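Local coordinates for transcription regulator AsnC/Lrp ligand binding domain-containing protein (PDB 2ZBC), which probably binds amino-acid effectors such as isoleucine as a stand-alone RAM module of the Lrp/AsnC transcription regulator family, at the interface of chains A and B and the interface of chains A and C. Numbering follows the deposited sequence. Chains: chain A/B/C, 83aa long hypothetical transcriptional regulator asnC.

Contact 1: the interface of chains A and B. Residues chain A 7, 32, 34, 38, 41, 72; chain B 5, 7, 72, 74.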
loop_
_atom_site.group_PDB
_atom_site.type_symbol
_atom_site.label_atom_id
_atom_site.label_comp_id
_atom_site.label_asym_id
_atom_site.label_seq_id
_atom_site.Cartn_x
_atom_site.Cartn_y
_atom_site.Cartn_z
ATOM N N LEU A 7 1.482 14.496 -4.058
ATOM C CA LEU A 7 1.250 13.442 -5.043
ATOM C C LEU A 7 -0.283 13.344 -5.265
ATOM O O LEU A 7 -1.063 13.158 -4.306
ATOM C CB LEU A 7 1.799 12.100 -4.556
ATOM C CG LEU A 7 3.278 12.149 -4.110
ATOM C CD1 LEU A 7 3.721 10.892 -3.454
ATOM C CD2 LEU A 7 4.132 12.497 -5.317
ATOM N N HIS A 32 3.918 18.005 -12.830
ATOM C CA HIS A 32 4.331 17.009 -13.794
ATOM C C HIS A 32 3.299 15.901 -13.808
ATOM O O HIS A 32 2.983 15.402 -12.743
ATOM C CB HIS A 32 5.700 16.391 -13.383
ATOM C CG HIS A 32 6.764 17.376 -12.931
ATOM N ND1 HIS A 32 7.589 18.040 -13.820
ATOM C CD2 HIS A 32 7.186 17.740 -11.703
ATOM C CE1 HIS A 32 8.418 18.825 -13.148
ATOM N NE2 HIS A 32 8.190 18.677 -11.858
ATOM N N VAL A 34 2.891 11.899 -14.414
ATOM C CA VAL A 34 3.801 10.800 -14.195
ATOM C C VAL A 34 3.166 9.446 -14.347
ATOM O O VAL A 34 1.985 9.257 -14.102
ATOM C CB VAL A 34 4.471 10.851 -12.813
ATOM C CG1 VAL A 34 5.528 11.955 -12.711
ATOM C CG2 VAL A 34 3.456 10.884 -11.709
ATOM N N TYR A 38 0.951 7.113 -8.730
ATOM C CA TYR A 38 0.398 8.459 -8.682
ATOM C C TYR A 38 0.394 9.056 -10.102
ATOM O O TYR A 38 1.071 8.546 -11.021
ATOM C CB TYR A 38 1.271 9.363 -7.715
ATOM C CG TYR A 38 1.527 8.706 -6.410
ATOM C CD1 TYR A 38 0.560 8.672 -5.429
ATOM C CD2 TYR A 38 2.748 8.091 -6.154
ATOM C CE1 TYR A 38 0.806 8.056 -4.268
ATOM C CE2 TYR A 38 2.995 7.472 -4.986
ATOM C CZ TYR A 38 2.014 7.440 -4.048
ATOM O OH TYR A 38 2.297 6.728 -2.902
ATOM N N VAL A 41 2.536 15.125 -9.822
ATOM C CA VAL A 41 3.456 15.510 -8.729
ATOM C C VAL A 41 3.482 17.011 -8.815
ATOM O O VAL A 41 3.724 17.542 -9.862
ATOM C CB VAL A 41 4.876 14.946 -8.889
ATOM C CG1 VAL A 41 5.788 15.564 -7.819
ATOM C CG2 VAL A 41 4.913 13.484 -8.907
HETATM N N MSE A 72 3.623 15.630 1.174
HETATM C CA MSE A 72 4.829 15.297 1.822
HETATM C C MSE A 72 5.431 16.662 2.235
HETATM O O MSE A 72 5.896 17.410 1.389
HETATM C CB MSE A 72 5.739 14.588 0.815
HETATM C CG MSE A 72 5.113 13.181 0.399
HETATM SE SE MSE A 72 6.426 12.251 -0.713
HETATM C CE MSE A 72 6.176 13.278 -2.276
ATOM N N ILE B 5 10.937 11.693 -11.262
ATOM C CA ILE B 5 10.940 11.975 -9.829
ATOM C C ILE B 5 11.069 10.633 -9.131
ATOM O O ILE B 5 10.362 9.680 -9.447
ATOM C CB ILE B 5 9.610 12.674 -9.417
ATOM C CG1 ILE B 5 9.298 13.947 -10.216
ATOM C CG2 ILE B 5 9.556 12.892 -7.939
ATOM C CD1 ILE B 5 10.289 15.021 -10.118
ATOM N N LEU B 7 11.021 8.480 -5.631
ATOM C CA LEU B 7 10.622 8.369 -4.233
ATOM C C LEU B 7 11.509 7.315 -3.513
ATOM O O LEU B 7 11.576 6.167 -3.891
ATOM C CB LEU B 7 9.154 8.088 -4.102
ATOM C CG LEU B 7 8.289 9.087 -4.833
ATOM C CD1 LEU B 7 6.817 8.717 -4.737
ATOM C CD2 LEU B 7 8.568 10.531 -4.299
HETATM N N MSE B 72 9.182 7.598 -10.898
HETATM C CA MSE B 72 8.067 8.084 -11.676
HETATM C C MSE B 72 8.605 8.833 -12.897
HETATM O O MSE B 72 9.169 9.981 -12.803
HETATM C CB MSE B 72 7.187 8.957 -10.779
HETATM C CG MSE B 72 6.799 8.313 -9.513
HETATM SE SE MSE B 72 5.615 9.530 -8.478
HETATM C CE MSE B 72 7.024 10.804 -7.703
ATOM N N ILE B 74 8.431 11.080 -15.957
ATOM C CA ILE B 74 7.634 12.265 -16.132
ATOM C C ILE B 74 7.221 12.248 -17.606
ATOM O O ILE B 74 8.010 11.860 -18.472
ATOM C CB ILE B 74 8.466 13.552 -15.884
ATOM C CG1 ILE B 74 8.710 13.738 -14.384
ATOM C CG2 ILE B 74 7.738 14.740 -16.525
ATOM C CD1 ILE B 74 9.777 14.906 -13.919
#

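Contact 2: the interface of chains A and C. Residues chain A 35-36; chain C 49, 52-53, 71, 73.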
loop_
_atom_site.group_PDB
_atom_site.type_symbol
_atom_site.label_atom_id
_atom_site.label_comp_id
_atom_site.label_asym_id
_atom_site.label_seq_id
_atom_site.Cartn_x
_atom_site.Cartn_y
_atom_site.Cartn_z
ATOM N N TYR A 35 3.975 8.497 -14.845
ATOM C CA TYR A 35 3.648 7.033 -14.844
ATOM C C TYR A 35 3.904 6.440 -13.475
ATOM O O TYR A 35 4.863 6.781 -12.738
ATOM C CB TYR A 35 4.465 6.281 -15.886
ATOM C CG TYR A 35 4.242 6.748 -17.290
ATOM C CD1 TYR A 35 3.162 6.309 -18.029
ATOM C CD2 TYR A 35 5.137 7.613 -17.914
ATOM C CE1 TYR A 35 2.937 6.740 -19.280
ATOM C CE2 TYR A 35 4.927 8.003 -19.226
ATOM C CZ TYR A 35 3.847 7.564 -19.894
ATOM O OH TYR A 35 3.634 7.963 -21.179
ATOM N N GLY A 36 2.927 5.710 -13.041
ATOM C CA GLY A 36 2.992 4.798 -11.918
ATOM C C GLY A 36 1.836 5.051 -10.993
ATOM O O GLY A 36 0.736 5.477 -11.371
HETATM N N MSE C 49 6.426 7.129 -27.103
HETATM C CA MSE C 49 6.042 7.466 -25.776
HETATM C C MSE C 49 4.838 8.394 -25.798
HETATM O O MSE C 49 3.978 8.254 -24.950
HETATM C CB MSE C 49 7.219 8.041 -24.961
HETATM C CG MSE C 49 8.286 6.995 -24.484
HETATM SE SE MSE C 49 7.666 5.835 -23.175
HETATM C CE MSE C 49 7.477 7.075 -21.519
ATOM N N LEU C 52 1.987 6.177 -26.332
ATOM C CA LEU C 52 1.666 5.418 -25.110
ATOM C C LEU C 52 0.835 6.269 -24.140
ATOM O O LEU C 52 -0.159 5.838 -23.567
ATOM C CB LEU C 52 2.940 4.870 -24.466
ATOM C CG LEU C 52 2.660 4.255 -23.065
ATOM C CD1 LEU C 52 2.115 2.900 -23.242
ATOM C CD2 LEU C 52 3.893 4.180 -22.293
ATOM N N LYS C 53 1.260 7.526 -23.921
ATOM C CA LYS C 53 0.570 8.414 -23.015
ATOM C C LYS C 53 -0.851 8.641 -23.459
ATOM O O LYS C 53 -1.774 8.642 -22.675
ATOM C CB LYS C 53 1.290 9.802 -22.964
ATOM C CG LYS C 53 0.473 10.879 -22.383
ATOM C CD LYS C 53 0.175 10.613 -20.920
ATOM C CE LYS C 53 -0.349 11.828 -20.227
ATOM N NZ LYS C 53 -1.736 12.237 -20.654
ATOM N N THR C 71 0.951 2.223 -14.688
ATOM C CA THR C 71 1.770 1.913 -15.821
ATOM C C THR C 71 3.194 1.788 -15.381
ATOM O O THR C 71 3.726 2.744 -14.818
ATOM C CB THR C 71 1.649 3.066 -16.841
ATOM O OG1 THR C 71 0.288 3.175 -17.307
ATOM C CG2 THR C 71 2.474 2.808 -18.056
ATOM N N ILE C 73 6.717 1.414 -17.001
ATOM C CA ILE C 73 7.501 1.586 -18.211
ATOM C C ILE C 73 8.595 0.576 -18.173
ATOM O O ILE C 73 9.288 0.411 -17.145
ATOM C CB ILE C 73 8.153 3.036 -18.238
ATOM C CG1 ILE C 73 7.075 4.144 -18.239
ATOM C CG2 ILE C 73 9.157 3.150 -19.410
ATOM C CD1 ILE C 73 6.165 4.087 -19.401
#

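Contact 3: the interface of chains A and C. Residues chain A 11-12, 67; chain C 61, 66-68.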
loop_
_atom_site.group_PDB
_atom_site.type_symbol
_atom_site.label_atom_id
_atom_site.label_comp_id
_atom_site.label_asym_id
_atom_site.label_seq_id
_atom_site.Cartn_x
_atom_site.Cartn_y
_atom_site.Cartn_z
ATOM N N ASP A 11 -9.391 11.108 -11.016
ATOM C CA ASP A 11 -10.344 10.193 -11.644
ATOM C C ASP A 11 -9.674 9.658 -12.904
ATOM O O ASP A 11 -8.796 10.332 -13.532
ATOM C CB ASP A 11 -11.629 10.894 -12.032
ATOM C CG ASP A 11 -12.444 11.276 -10.840
ATOM O OD1 ASP A 11 -12.202 10.760 -9.717
ATOM O OD2 ASP A 11 -13.360 12.092 -10.986
ATOM N N ALA A 12 -10.020 8.425 -13.271
ATOM C CA ALA A 12 -9.328 7.820 -14.414
ATOM C C ALA A 12 -9.623 8.751 -15.639
ATOM O O ALA A 12 -10.780 9.144 -15.896
ATOM C CB ALA A 12 -9.757 6.338 -14.606
ATOM N N ARG A 67 -9.018 12.992 -7.108
ATOM C CA ARG A 67 -9.512 11.942 -6.263
ATOM C C ARG A 67 -8.854 11.885 -4.866
ATOM O O ARG A 67 -9.531 11.784 -3.777
ATOM C CB ARG A 67 -9.263 10.616 -6.968
ATOM C CG ARG A 67 -9.669 9.424 -6.162
ATOM C CD ARG A 67 -9.257 8.098 -6.859
ATOM N NE ARG A 67 -10.119 7.865 -8.009
ATOM C CZ ARG A 67 -9.922 6.905 -8.934
ATOM N NH1 ARG A 67 -8.827 6.129 -8.873
ATOM N NH2 ARG A 67 -10.800 6.790 -9.937
ATOM N N ARG C 61 -7.811 4.788 -19.602
ATOM C CA ARG C 61 -8.331 5.381 -18.406
ATOM C C ARG C 61 -9.683 6.092 -18.625
ATOM O O ARG C 61 -10.185 6.718 -17.715
ATOM C CB ARG C 61 -7.281 6.385 -17.818
ATOM C CG ARG C 61 -6.106 5.674 -17.266
ATOM C CD ARG C 61 -4.919 6.572 -16.998
ATOM N NE ARG C 61 -5.202 7.637 -15.990
ATOM C CZ ARG C 61 -5.192 7.517 -14.700
ATOM N NH1 ARG C 61 -4.996 6.343 -14.147
ATOM N NH2 ARG C 61 -5.409 8.617 -13.912
ATOM N N VAL C 66 -13.142 1.430 -15.501
ATOM C CA VAL C 66 -11.729 1.451 -15.113
ATOM C C VAL C 66 -11.640 2.429 -13.947
ATOM O O VAL C 66 -12.064 3.562 -14.041
ATOM C CB VAL C 66 -10.804 1.850 -16.224
ATOM C CG1 VAL C 66 -9.399 2.258 -15.648
ATOM C CG2 VAL C 66 -10.642 0.773 -17.302
ATOM N N ARG C 67 -11.133 1.983 -12.832
ATOM C CA ARG C 67 -10.984 2.849 -11.667
ATOM C C ARG C 67 -9.600 3.427 -11.527
ATOM O O ARG C 67 -9.419 4.623 -11.241
ATOM C CB ARG C 67 -11.318 2.085 -10.385
ATOM C CG ARG C 67 -10.984 2.802 -9.100
ATOM C CD ARG C 67 -11.135 1.959 -7.931
ATOM N NE ARG C 67 -12.532 1.625 -7.765
ATOM C CZ ARG C 67 -13.017 0.644 -6.997
ATOM N NH1 ARG C 67 -12.211 -0.137 -6.287
ATOM N NH2 ARG C 67 -14.345 0.473 -6.957
ATOM N N SER C 68 -8.585 2.588 -11.687
ATOM C CA SER C 68 -7.221 3.084 -11.658
ATOM C C SER C 68 -6.316 2.274 -12.529
ATOM O O SER C 68 -6.628 1.106 -12.930
ATOM C CB SER C 68 -6.741 3.154 -10.224
ATOM O OG SER C 68 -6.625 1.922 -9.676
#

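Contact 4: the interface of chains A and B. Residues chain A 43, 74, 78-81; chain B 30-33.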
loop_
_atom_site.group_PDB
_atom_site.type_symbol
_atom_site.label_atom_id
_atom_site.label_comp_id
_atom_site.label_asym_id
_atom_site.label_seq_id
_atom_site.Cartn_x
_atom_site.Cartn_y
_atom_site.Cartn_z
ATOM N N LYS A 43 5.059 20.568 -6.835
ATOM C CA LYS A 43 5.736 21.270 -5.726
ATOM C C LYS A 43 4.919 22.483 -5.350
ATOM O O LYS A 43 4.523 23.276 -6.199
ATOM C CB LYS A 43 7.150 21.644 -6.127
ATOM C CG LYS A 43 8.022 22.051 -4.905
ATOM C CD LYS A 43 9.494 21.852 -5.300
ATOM C CE LYS A 43 10.351 22.984 -4.903
ATOM N NZ LYS A 43 10.286 23.262 -3.508
ATOM N N ILE A 74 8.147 19.022 3.367
ATOM C CA ILE A 74 9.570 19.055 3.197
ATOM C C ILE A 74 10.245 19.525 4.487
ATOM O O ILE A 74 9.770 20.465 5.149
ATOM C CB ILE A 74 9.945 20.001 2.017
ATOM C CG1 ILE A 74 9.647 19.296 0.693
ATOM C CG2 ILE A 74 11.434 20.349 1.950
ATOM C CD1 ILE A 74 9.528 20.270 -0.463
ATOM N N LYS A 78 16.733 20.493 4.774
ATOM C CA LYS A 78 17.046 19.307 3.979
ATOM C C LYS A 78 16.300 19.406 2.632
ATOM O O LYS A 78 15.556 18.513 2.256
ATOM C CB LYS A 78 16.630 18.067 4.758
ATOM C CG LYS A 78 17.448 17.775 6.007
ATOM C CD LYS A 78 18.932 17.455 5.706
ATOM C CE LYS A 78 19.682 17.058 6.950
ATOM N NZ LYS A 78 20.218 18.271 7.585
ATOM N N SER A 79 16.546 20.486 1.902
ATOM C CA SER A 79 15.814 20.797 0.703
ATOM C C SER A 79 16.679 21.616 -0.229
ATOM O O SER A 79 17.155 22.723 0.158
ATOM C CB SER A 79 14.532 21.521 1.042
ATOM O OG SER A 79 13.909 21.933 -0.098
ATOM N N LEU A 80 16.885 21.101 -1.456
ATOM C CA LEU A 80 17.774 21.764 -2.408
ATOM C C LEU A 80 17.131 21.751 -3.767
ATOM O O LEU A 80 16.632 20.710 -4.199
ATOM C CB LEU A 80 19.157 21.063 -2.438
ATOM C CG LEU A 80 20.086 21.515 -3.556
ATOM C CD1 LEU A 80 20.316 23.021 -3.394
ATOM C CD2 LEU A 80 21.412 20.752 -3.586
ATOM N N VAL A 81 17.035 22.917 -4.412
ATOM C CA VAL A 81 16.611 23.035 -5.802
ATOM C C VAL A 81 17.785 23.742 -6.487
ATOM O O VAL A 81 18.050 24.898 -6.142
ATOM C CB VAL A 81 15.265 23.847 -5.934
ATOM C CG1 VAL A 81 14.840 24.070 -7.399
ATOM C CG2 VAL A 81 14.118 23.163 -5.205
ATOM N N GLU B 30 17.045 18.324 -7.874
ATOM C CA GLU B 30 16.526 18.694 -6.608
ATOM C C GLU B 30 16.389 17.475 -5.713
ATOM O O GLU B 30 16.293 16.319 -6.174
ATOM C CB GLU B 30 15.206 19.505 -6.740
ATOM C CG GLU B 30 14.101 19.038 -7.607
ATOM C CD GLU B 30 12.901 19.966 -7.552
ATOM O OE1 GLU B 30 12.243 20.019 -6.525
ATOM O OE2 GLU B 30 12.687 20.679 -8.524
ATOM N N VAL B 31 16.525 17.724 -4.425
ATOM C CA VAL B 31 16.453 16.665 -3.422
ATOM C C VAL B 31 15.911 17.228 -2.122
ATOM O O VAL B 31 16.299 18.345 -1.682
ATOM C CB VAL B 31 17.803 15.942 -3.248
ATOM C CG1 VAL B 31 18.981 16.924 -2.838
ATOM C CG2 VAL B 31 17.691 14.810 -2.257
ATOM N N HIS B 32 14.981 16.489 -1.531
ATOM C CA HIS B 32 14.280 16.874 -0.294
ATOM C C HIS B 32 14.093 15.697 0.631
ATOM O O HIS B 32 13.628 14.627 0.209
ATOM C CB HIS B 32 12.908 17.441 -0.610
ATOM C CG HIS B 32 12.902 18.451 -1.729
ATOM N ND1 HIS B 32 12.666 18.128 -3.054
ATOM C CD2 HIS B 32 13.094 19.795 -1.696
ATOM C CE1 HIS B 32 12.727 19.245 -3.784
ATOM N NE2 HIS B 32 13.046 20.255 -2.989
ATOM N N VAL B 33 14.391 15.854 1.911
ATOM C CA VAL B 33 13.905 14.880 2.899
ATOM C C VAL B 33 12.492 15.231 3.243
ATOM O O VAL B 33 12.182 16.396 3.345
ATOM C CB VAL B 33 14.773 14.838 4.130
ATOM C CG1 VAL B 33 14.212 13.867 5.182
ATOM C CG2 VAL B 33 16.199 14.450 3.800
#

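Contact 1: the interface of chains A and B
B:Met72 packs against A:Val34, A:Val41 and A:Tyr38 in an apolar sheet-to-sheet interface, part of the two-fold A-B interface; the exchanged chains repeat each contact, and in this family such a dimer is the usual building unit. The patch hides 236 Å² of protein surface and is held by packing. B:Met72, a selenomethionine, hides 61 Å², the largest share of any residue in the patch. Its CG stands anti to the carbonyl carbon and the chain runs extended to SE before bending at chi3 (-79°), which turns the methyl into chain A. CE of B:Met72 lies 3.6 Å from CG2 of A:Val41, while SE passes 4.0 Å from ring atom CD2 of A:Tyr38. Nearer the backbone, CB of B:Met72 is 3.9 Å from CB of A:Val34. The ring of A:Tyr38 is covered on one face, over its centre, by CD1 of A:Leu7 from its own chain, and its CE2 touches CD1 of B:Leu7. An antiparallel bridge joins A:Val34 to B:Ile74, whose CD1 sits 3.8 Å above the A:His32 ring plane, toward the rim. Where equivalent residues meet, the two leucines reach toward each other tip to tip, CD1 of A:Leu7 to CD1 of B:Leu7 at 4.0 Å.

Contact 2: the interface of chains A and C
A:Tyr35 is laid by chain A onto C:Thr71, C:Ile73 and the helix 49-60 of chain C, and it supplies 88 of the 157 Å² hidden in this patch between chains A and C. The side chain leaves the backbone with CG anti to the carbonyl carbon (chi1 -60°), and chi2 of -82° stands the ring nearly perpendicular to the plane of CA, CB and CG, which turns its face to C:Ile73. CB lies 3.8 Å from the carbonyl O of C:Thr71. At CG the ring meets CD1 of C:Ile73; that methyl stands over the face, 3.8 Å from the centroid of the A:Tyr35 ring, a CH-pi contact. The two ring sides then find different partners. CD1 of A:Tyr35 is 3.6 Å from CG2 of C:Thr71, a methyl that stands anti to its own backbone N, and the next atom, CE1, reaches CD2 of C:Leu52 at 4.1 Å. On the other side CE2 meets the selenomethionine methyl CE of C:Met49 at 3.6 Å. At the tip the phenol OH of A:Tyr35 rests against aliphatic CB of C:Lys53, 3.5 Å away, a packing contact. A:Tyr35 and A:Gly36 follow strand 30-34, and chain C offers strand 66-75 and helix 49-60; residues of both sides also line isoleucine pockets, which suggests that the site lies by the effector pocket, probably where dimers meet.

Contact 3: the interface of chains A and C
The guanidinium of A:Arg67 meets the carbonyl O of C:Arg67 edge-on, that oxygen lying in the guanidinium plane, with CB of C:Ser68 also at the edge. The guanidinium of C:Arg61 has CA of A:Ala12 over one face, 4.0 Å above its plane and offset toward the rim. Both chains are RAM modules of the Lrp/AsnC family, and C:Arg61 lines the isoleucine pocket; this polar contact between their strands 66-75 may join dimers in the deposited assembly. The A:Arg67 grip is end-on and forked: NH1 and NH2 each donate to O of C:Arg67 at 2.9 Å, both bonds bent to 143° at the hydrogen. NH1 stands above the carbonyl plane by 43°, away from the lone pairs, and NH2 tilts less. The chain of A:Arg67 runs extended from CB and bends at chi3 (-73°), which swings the guanidinium toward chain C. Behind it, on the same side, OD1 of A:Asp11 forms a long salt bridge with NE of A:Arg67 at 4.0 Å, and may steady the guanidinium electrostatically. Like charges are nearby without touching: NH2 of A:Arg67 is 5.9 Å from NE of C:Arg67. A:Ala12 hides 49 Å² against chain C, its CB 4.1 Å from CB of C:Arg61. The approach of its carbonyl O to O of C:Arg61, 3.1 Å apart, pairs two acceptors and is doubtful as modelled.

Contact 4: the interface of chains A and B
Backbone bonding between A:Lys78, A:Leu80, B:Val31 and B:Val33 adds an antiparallel ladder to the two-fold dimer. B:Val33 N donates to A:Lys78 O at 2.9 Å; A:Leu80 N donates to B:Val31 O at 2.8 Å, and B:Val31 N returns a bond to A:Leu80 O at 3.0 Å. Apolar packing centres on B:His32, which hides 68 Å². A:Ile74 covers one face of its ring, CD1 lying 3.8 Å from CD2 of B:His32, and CG2 of A:Val81 lies 3.8 Å from its NE2. The very short approach of A:Ser79 OG to the ring's CD2 edge is doubtful, and the assignment of the imidazole atoms on that edge is uncertain. Beside the ladder, A:Lys78 and B:Val33 run side by side, CB of the lysine 3.8 Å from CG2 of the valine. Charged groups form a looser set. CG of B:Glu30 lies between its backbone N and carbonyl carbon (chi1 49°), and its OE1 is 3.5 Å from aliphatic CD of A:Lys43. NZ of A:Lys43 stays 4.8 Å from OE1 of B:Glu30, where a weak attraction is possible, though no salt bridge is made. In the fold, the C-terminal strand 79-81 of chain A pairs antiparallel with strand 30-34 of chain B, and so appears to add a strand to the partner's sheet.

Strand 66-75 takes part in all four contacts, so one element serves both the dimer and its neighbours. Contacts 1 and 4 belong to the A-B two-fold, their C-alpha centres about 14 Å apart; each uses position 32 in one chain and position 74 in the other, with the chains exchanged. Contacts 2 and 3, about 15 Å apart, join chain A to chain C. Contact 2 lies about 12 Å from contact 1, through neighbouring A:Val34 and A:Tyr35, whereas contacts 3 and 4 are about 30 Å apart. Such an arrangement suits dimers assembling into the deposited eight-chain complex, with isoleucine pockets near the A-C junction.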